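PDB 4QP0: endo-beta-mannanase from Rhizomucor miehei, which probably hydrolyses internal beta-1,4-mannosidic linkages in mannans, galactomannans and glucomannans, as a secreted family 5 glycoside hydrolase. Local coordinates for residues E220-Y233 with K264-H278. Residues are numbered along the deposited sequence; the frame is centred on the assembly and turned at random.
Sequences EGFFNRKGESDYEY and KGTDSSWSVQWIKDH
The CA atoms of Glu-232 and Trp-274 are 9.3 Å apart where the irregular loop 220-233 passes helix 270-284, so large side chains span the gap. Both elements belong to the TIM barrel of this family 5 enzyme: the loop follows strand 214-216, and the helix connects strand 253-257 to strand 289-294 in the chain. Phe-223, Tyr-233, Trp-270, Trp-274 and His-278 form an aromatic cluster. The CG of Trp-274 lies opposite the backbone N (chi1 -178°), which extends the indole from the helix to the loop; there its six-membered ring turns an edge to the face of Tyr-233, planes at 85° and centroids 5.1 Å apart. CB of Glu-232 meets the same indole, 3.6 Å from Trp-274 CH2, while NE1 is tied to the carbonyl of His-256 on strand 253-257. Phe-223 turns its edge, offset, toward the face of Trp-274 and lies in an offset stack on His-278, centroids 4.7 Å apart; the Arg-225 guanidinium covers part of the opposite Phe-223 face. Trp-270 is sandwiched differently, with Lys-264 CG over the centre of one face and a water over the rim of the other. Its NE1 donates to Asp-230 OD2 (2.7 Å), bent at 134°, with the oxygen tilted out of the indole plane. Lys-264 NZ makes a salt bridge to Glu-232 OE1 (3.3 Å), its hydrogen bond weak, and also bonds the Trp-262 carbonyl. The water donates to both Trp-270 O and the Tyr-233 hydroxyl, whose OH in turn donates to the anti side of Asp-277 OD2 at 2.5 Å.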
loop_
_atom_site.group_PDB
_atom_site.type_symbol
_atom_site.label_atom_id
_atom_site.label_comp_id
_atom_site.label_asym_id
_atom_site.label_seq_id
_atom_site.Cartn_x
_atom_site.Cartn_y
_atom_site.Cartn_z
ATOM N N GLU A 220 0.320 1.679 -8.436
ATOM C CA GLU A 220 -0.994 2.074 -8.937
ATOM C C GLU A 220 -1.568 1.063 -9.930
ATOM O O GLU A 220 -2.772 1.094 -10.233
ATOM C CB GLU A 220 -0.933 3.468 -9.565
ATOM C CG GLU A 220 -0.815 4.582 -8.543
ATOM C CD GLU A 220 -0.032 5.777 -9.055
ATOM O OE1 GLU A 220 1.158 5.616 -9.436
ATOM O OE2 GLU A 220 -0.607 6.888 -9.061
ATOM N N GLY A 221 -0.702 0.184 -10.434
ATOM C CA GLY A 221 -1.110 -0.895 -11.327
ATOM C C GLY A 221 -0.960 -0.561 -12.790
ATOM O O GLY A 221 -1.618 -1.157 -13.640
ATOM N N PHE A 222 -0.074 0.383 -13.084
ATOM C CA PHE A 222 0.163 0.826 -14.456
ATOM C C PHE A 222 0.790 -0.270 -15.310
ATOM O O PHE A 222 1.762 -0.900 -14.894
ATOM C CB PHE A 222 0.996 2.121 -14.487
ATOM C CG PHE A 222 0.324 3.302 -13.812
ATOM C CD1 PHE A 222 -1.069 3.343 -13.633
ATOM C CD2 PHE A 222 1.078 4.382 -13.362
ATOM C CE1 PHE A 222 -1.677 4.423 -13.008
ATOM C CE2 PHE A 222 0.469 5.472 -12.750
ATOM C CZ PHE A 222 -0.909 5.494 -12.579
ATOM N N PHE A 223 0.200 -0.500 -16.490
ATOM C CA PHE A 223 0.664 -1.517 -17.442
ATOM C C PHE A 223 1.750 -1.000 -18.362
ATOM O O PHE A 223 1.954 0.205 -18.483
ATOM C CB PHE A 223 -0.487 -1.995 -18.322
ATOM C CG PHE A 223 -1.534 -2.764 -17.589
ATOM C CD1 PHE A 223 -1.302 -4.078 -17.192
ATOM C CD2 PHE A 223 -2.765 -2.183 -17.309
ATOM C CE1 PHE A 223 -2.279 -4.792 -16.519
ATOM C CE2 PHE A 223 -3.742 -2.892 -16.636
ATOM C CZ PHE A 223 -3.499 -4.199 -16.242
ATOM N N ASN A 224 2.430 -1.926 -19.027
ATOM C CA ASN A 224 3.372 -1.588 -20.083
ATOM C C ASN A 224 3.012 -2.345 -21.353
ATOM O O ASN A 224 3.806 -3.126 -21.883
ATOM C CB ASN A 224 4.812 -1.861 -19.637
ATOM C CG ASN A 224 5.824 -1.648 -20.745
ATOM O OD1 ASN A 224 5.660 -0.780 -21.598
ATOM N ND2 ASN A 224 6.869 -2.456 -20.745
ATOM N N ARG A 225 1.794 -2.110 -21.832
ATOM C CA ARG A 225 1.314 -2.765 -23.038
ATOM C C ARG A 225 1.514 -1.879 -24.276
ATOM O O ARG A 225 0.893 -0.821 -24.410
ATOM C CB ARG A 225 -0.138 -3.221 -22.875
ATOM C CG ARG A 225 -0.285 -4.639 -22.324
ATOM C CD ARG A 225 -0.721 -4.678 -20.868
ATOM N NE ARG A 225 -2.171 -4.795 -20.733
ATOM C CZ ARG A 225 -2.812 -5.787 -20.113
ATOM N NH1 ARG A 225 -2.148 -6.779 -19.538
ATOM N NH2 ARG A 225 -4.139 -5.776 -20.058
ATOM N N LYS A 226 2.399 -2.333 -25.166
ATOM C CA LYS A 226 2.827 -1.583 -26.349
ATOM C C LYS A 226 1.661 -1.019 -27.147
ATOM O O LYS A 226 0.726 -1.742 -27.493
ATOM C CB LYS A 226 3.689 -2.469 -27.258
ATOM N N GLY A 227 1.721 0.281 -27.417
ATOM C CA GLY A 227 0.776 0.931 -28.318
ATOM C C GLY A 227 -0.659 0.947 -27.836
ATOM O O GLY A 227 -1.595 0.849 -28.633
ATOM N N GLU A 228 -0.845 1.053 -26.526
ATOM C CA GLU A 228 -2.171 1.354 -26.003
ATOM C C GLU A 228 -2.261 2.857 -25.735
ATOM O O GLU A 228 -1.233 3.555 -25.720
ATOM C CB GLU A 228 -2.511 0.474 -24.796
ATOM C CG GLU A 228 -3.069 -0.887 -25.224
ATOM C CD GLU A 228 -3.248 -1.884 -24.087
ATOM O OE1 GLU A 228 -3.112 -1.501 -22.907
ATOM O OE2 GLU A 228 -3.533 -3.066 -24.385
ATOM N N SER A 229 -3.483 3.355 -25.574
ATOM C CA SER A 229 -3.736 4.799 -25.642
ATOM C C SER A 229 -3.197 5.594 -24.458
ATOM O O SER A 229 -2.403 6.511 -24.639
ATOM C CB SER A 229 -5.228 5.086 -25.835
ATOM O OG SER A 229 -5.756 4.313 -26.901
ATOM N N ASP A 230 -3.616 5.223 -23.254
ATOM C CA ASP A 230 -3.412 6.049 -22.067
ATOM C C ASP A 230 -2.097 5.800 -21.347
ATOM O O ASP A 230 -1.440 4.783 -21.563
ATOM C CB ASP A 230 -4.590 5.860 -21.107
ATOM C CG ASP A 230 -5.921 6.167 -21.762
ATOM O OD1 ASP A 230 -5.912 6.794 -22.843
ATOM O OD2 ASP A 230 -6.972 5.780 -21.205
ATOM N N TYR A 231 -1.735 6.742 -20.478
ATOM C CA TYR A 231 -0.501 6.694 -19.690
ATOM C C TYR A 231 -0.469 5.485 -18.746
ATOM O O TYR A 231 0.591 4.915 -18.462
ATOM C CB TYR A 231 -0.381 7.999 -18.896
ATOM C CG TYR A 231 0.945 8.247 -18.206
ATOM C CD1 TYR A 231 2.102 8.483 -18.938
ATOM C CD2 TYR A 231 1.026 8.287 -16.808
ATOM C CE1 TYR A 231 3.310 8.728 -18.303
ATOM C CE2 TYR A 231 2.224 8.532 -16.166
ATOM C CZ TYR A 231 3.361 8.749 -16.921
ATOM O OH TYR A 231 4.550 8.996 -16.292
ATOM N N GLU A 232 -1.656 5.103 -18.288
ATOM C CA GLU A 232 -1.862 4.022 -17.330
ATOM C C GLU A 232 -1.744 2.621 -17.956
ATOM O O GLU A 232 -1.638 1.624 -17.234
ATOM C CB GLU A 232 -3.241 4.195 -16.659
ATOM C CG GLU A 232 -3.381 5.446 -15.794
ATOM C CD GLU A 232 -3.493 6.729 -16.605
ATOM O OE1 GLU A 232 -3.742 6.648 -17.832
ATOM O OE2 GLU A 232 -3.336 7.822 -16.015
ATOM N N TYR A 233 -1.750 2.550 -19.287
ATOM C CA TYR A 233 -1.701 1.275 -20.013
ATOM C C TYR A 233 -0.454 1.053 -20.871
ATOM O O TYR A 233 -0.136 -0.092 -21.212
ATOM C CB TYR A 233 -2.910 1.154 -20.921
ATOM C CG TYR A 233 -4.198 0.798 -20.226
ATOM C CD1 TYR A 233 -4.533 -0.528 -19.995
ATOM C CD2 TYR A 233 -5.096 1.786 -19.830
ATOM C CE1 TYR A 233 -5.719 -0.869 -19.370
ATOM C CE2 TYR A 233 -6.299 1.457 -19.210
ATOM C CZ TYR A 233 -6.598 0.124 -18.981
ATOM O OH TYR A 233 -7.776 -0.226 -18.371
ATOM N N LYS A 264 -9.873 10.837 -16.125
ATOM C CA LYS A 264 -10.538 9.821 -16.922
ATOM C C LYS A 264 -12.050 9.949 -16.873
ATOM O O LYS A 264 -12.764 9.120 -17.437
ATOM C CB LYS A 264 -10.081 8.428 -16.501
ATOM C CG LYS A 264 -8.608 8.170 -16.781
ATOM C CD LYS A 264 -8.310 8.231 -18.270
ATOM C CE LYS A 264 -6.857 7.903 -18.547
ATOM N NZ LYS A 264 -5.976 9.040 -18.173
ATOM N N GLY A 265 -12.528 11.006 -16.222
ATOM C CA GLY A 265 -13.958 11.275 -16.134
ATOM C C GLY A 265 -14.593 10.409 -15.067
ATOM O O GLY A 265 -14.433 9.184 -15.066
ATOM N N THR A 266 -15.312 11.053 -14.154
ATOM C CA THR A 266 -15.906 10.369 -13.009
ATOM C C THR A 266 -17.358 9.918 -13.266
ATOM O O THR A 266 -18.196 9.954 -12.359
ATOM C CB THR A 266 -15.817 11.248 -11.742
ATOM N N ASP A 267 -17.641 9.493 -14.501
ATOM C CA ASP A 267 -18.968 8.997 -14.902
ATOM C C ASP A 267 -18.886 7.963 -16.033
ATOM O O ASP A 267 -19.775 7.112 -16.175
ATOM C CB ASP A 267 -19.877 10.157 -15.326
ATOM N N SER A 268 -17.812 8.045 -16.820
ATOM C CA SER A 268 -17.600 7.202 -18.006
ATOM C C SER A 268 -17.333 5.715 -17.694
ATOM O O SER A 268 -17.539 5.251 -16.566
ATOM C CB SER A 268 -16.457 7.782 -18.855
ATOM O OG SER A 268 -15.203 7.643 -18.200
ATOM N N SER A 269 -16.867 4.979 -18.704
ATOM C CA SER A 269 -16.602 3.546 -18.568
ATOM C C SER A 269 -15.133 3.165 -18.279
ATOM O O SER A 269 -14.831 1.982 -18.080
ATOM C CB SER A 269 -17.099 2.801 -19.813
ATOM O OG SER A 269 -16.628 3.426 -20.990
ATOM N N TRP A 270 -14.236 4.150 -18.241
ATOM C CA TRP A 270 -12.797 3.880 -18.099
ATOM C C TRP A 270 -12.456 3.177 -16.816
ATOM O O TRP A 270 -11.607 2.282 -16.800
ATOM C CB TRP A 270 -11.992 5.170 -18.222
ATOM C CG TRP A 270 -10.494 4.964 -18.320
ATOM C CD1 TRP A 270 -9.717 4.892 -19.478
ATOM C CD2 TRP A 270 -9.537 4.812 -17.211
ATOM N NE1 TRP A 270 -8.389 4.708 -19.170
ATOM C CE2 TRP A 270 -8.210 4.651 -17.832
ATOM C CE3 TRP A 270 -9.640 4.792 -15.823
ATOM C CZ2 TRP A 270 -7.058 4.480 -17.075
ATOM C CZ3 TRP A 270 -8.469 4.618 -15.069
ATOM C CH2 TRP A 270 -7.211 4.463 -15.684
ATOM N N SER A 271 -13.133 3.568 -15.737
ATOM C CA SER A 271 -12.845 3.058 -14.406
ATOM C C SER A 271 -13.301 1.617 -14.228
ATOM O O SER A 271 -12.564 0.801 -13.676
ATOM C CB SER A 271 -13.477 3.954 -13.335
ATOM O OG SER A 271 -12.790 5.192 -13.233
ATOM N N VAL A 272 -14.514 1.312 -14.686
ATOM C CA VAL A 272 -14.996 -0.054 -14.680
ATOM C C VAL A 272 -14.076 -0.910 -15.539
ATOM O O VAL A 272 -13.663 -1.989 -15.128
ATOM C CB VAL A 272 -16.432 -0.161 -15.215
ATOM C CG1 VAL A 272 -16.811 -1.618 -15.419
ATOM C CG2 VAL A 272 -17.410 0.517 -14.269
ATOM N N GLN A 273 -13.758 -0.433 -16.735
ATOM C CA GLN A 273 -12.814 -1.145 -17.607
ATOM C C GLN A 273 -11.456 -1.368 -16.928
ATOM O O GLN A 273 -10.819 -2.392 -17.144
ATOM C CB GLN A 273 -12.637 -0.417 -18.946
ATOM C CG GLN A 273 -11.764 -1.158 -19.947
ATOM C CD GLN A 273 -12.522 -2.256 -20.669
ATOM O OE1 GLN A 273 -13.336 -1.973 -21.544
ATOM N NE2 GLN A 273 -12.240 -3.512 -20.324
ATOM N N TRP A 274 -11.039 -0.417 -16.098
ATOM C CA TRP A 274 -9.760 -0.484 -15.383
ATOM C C TRP A 274 -9.716 -1.618 -14.387
ATOM O O TRP A 274 -8.701 -2.333 -14.293
ATOM C CB TRP A 274 -9.527 0.849 -14.683
ATOM C CG TRP A 274 -8.235 1.007 -13.913
ATOM C CD1 TRP A 274 -8.089 1.201 -12.544
ATOM C CD2 TRP A 274 -6.868 1.053 -14.448
ATOM N NE1 TRP A 274 -6.767 1.345 -12.206
ATOM C CE2 TRP A 274 -5.981 1.261 -13.294
ATOM C CE3 TRP A 274 -6.309 0.939 -15.710
ATOM C CZ2 TRP A 274 -4.598 1.347 -13.429
ATOM C CZ3 TRP A 274 -4.909 1.031 -15.834
ATOM C CH2 TRP A 274 -4.080 1.226 -14.717
ATOM N N ILE A 275 -10.812 -1.788 -13.639
ATOM C CA ILE A 275 -10.955 -2.882 -12.672
ATOM C C ILE A 275 -10.972 -4.225 -13.405
ATOM O O ILE A 275 -10.153 -5.102 -13.124
ATOM C CB ILE A 275 -12.239 -2.733 -11.803
ATOM C CG1 ILE A 275 -12.182 -1.455 -10.962
ATOM C CG2 ILE A 275 -12.444 -3.948 -10.899
ATOM C CD1 ILE A 275 -13.539 -0.892 -10.602
ATOM N N LYS A 276 -11.911 -4.375 -14.343
ATOM C CA LYS A 276 -12.024 -5.579 -15.173
ATOM C C LYS A 276 -10.653 -5.994 -15.721
ATOM O O LYS A 276 -10.288 -7.171 -15.661
ATOM C CB LYS A 276 -13.008 -5.352 -16.326
ATOM C CG LYS A 276 -14.471 -5.283 -15.917
ATOM C CD LYS A 276 -15.339 -4.654 -16.997
ATOM C CE LYS A 276 -15.970 -5.673 -17.930
ATOM N NZ LYS A 276 -15.131 -5.959 -19.124
ATOM N N ASP A 277 -9.903 -5.024 -16.246
ATOM C CA ASP A 277 -8.555 -5.280 -16.789
ATOM C C ASP A 277 -7.589 -5.869 -15.763
ATOM O O ASP A 277 -6.799 -6.746 -16.095
ATOM C CB ASP A 277 -7.957 -4.023 -17.430
ATOM C CG ASP A 277 -8.624 -3.662 -18.758
ATOM O OD1 ASP A 277 -9.346 -4.519 -19.329
ATOM O OD2 ASP A 277 -8.436 -2.511 -19.227
ATOM N N HIS A 278 -7.655 -5.399 -14.524
ATOM C CA HIS A 278 -6.841 -5.980 -13.458
ATOM C C HIS A 278 -7.371 -7.293 -12.931
ATOM O O HIS A 278 -6.582 -8.170 -12.572
ATOM C CB HIS A 278 -6.602 -4.975 -12.339
ATOM C CG HIS A 278 -5.789 -3.777 -12.772
ATOM N ND1 HIS A 278 -4.462 -3.705 -12.601
ATOM C CD2 HIS A 278 -6.168 -2.598 -13.404
ATOM C CE1 HIS A 278 -4.010 -2.538 -13.096
ATOM N NE2 HIS A 278 -5.058 -1.864 -13.588
HETATM O O HOH W 1 -9.684 1.432 -18.703
#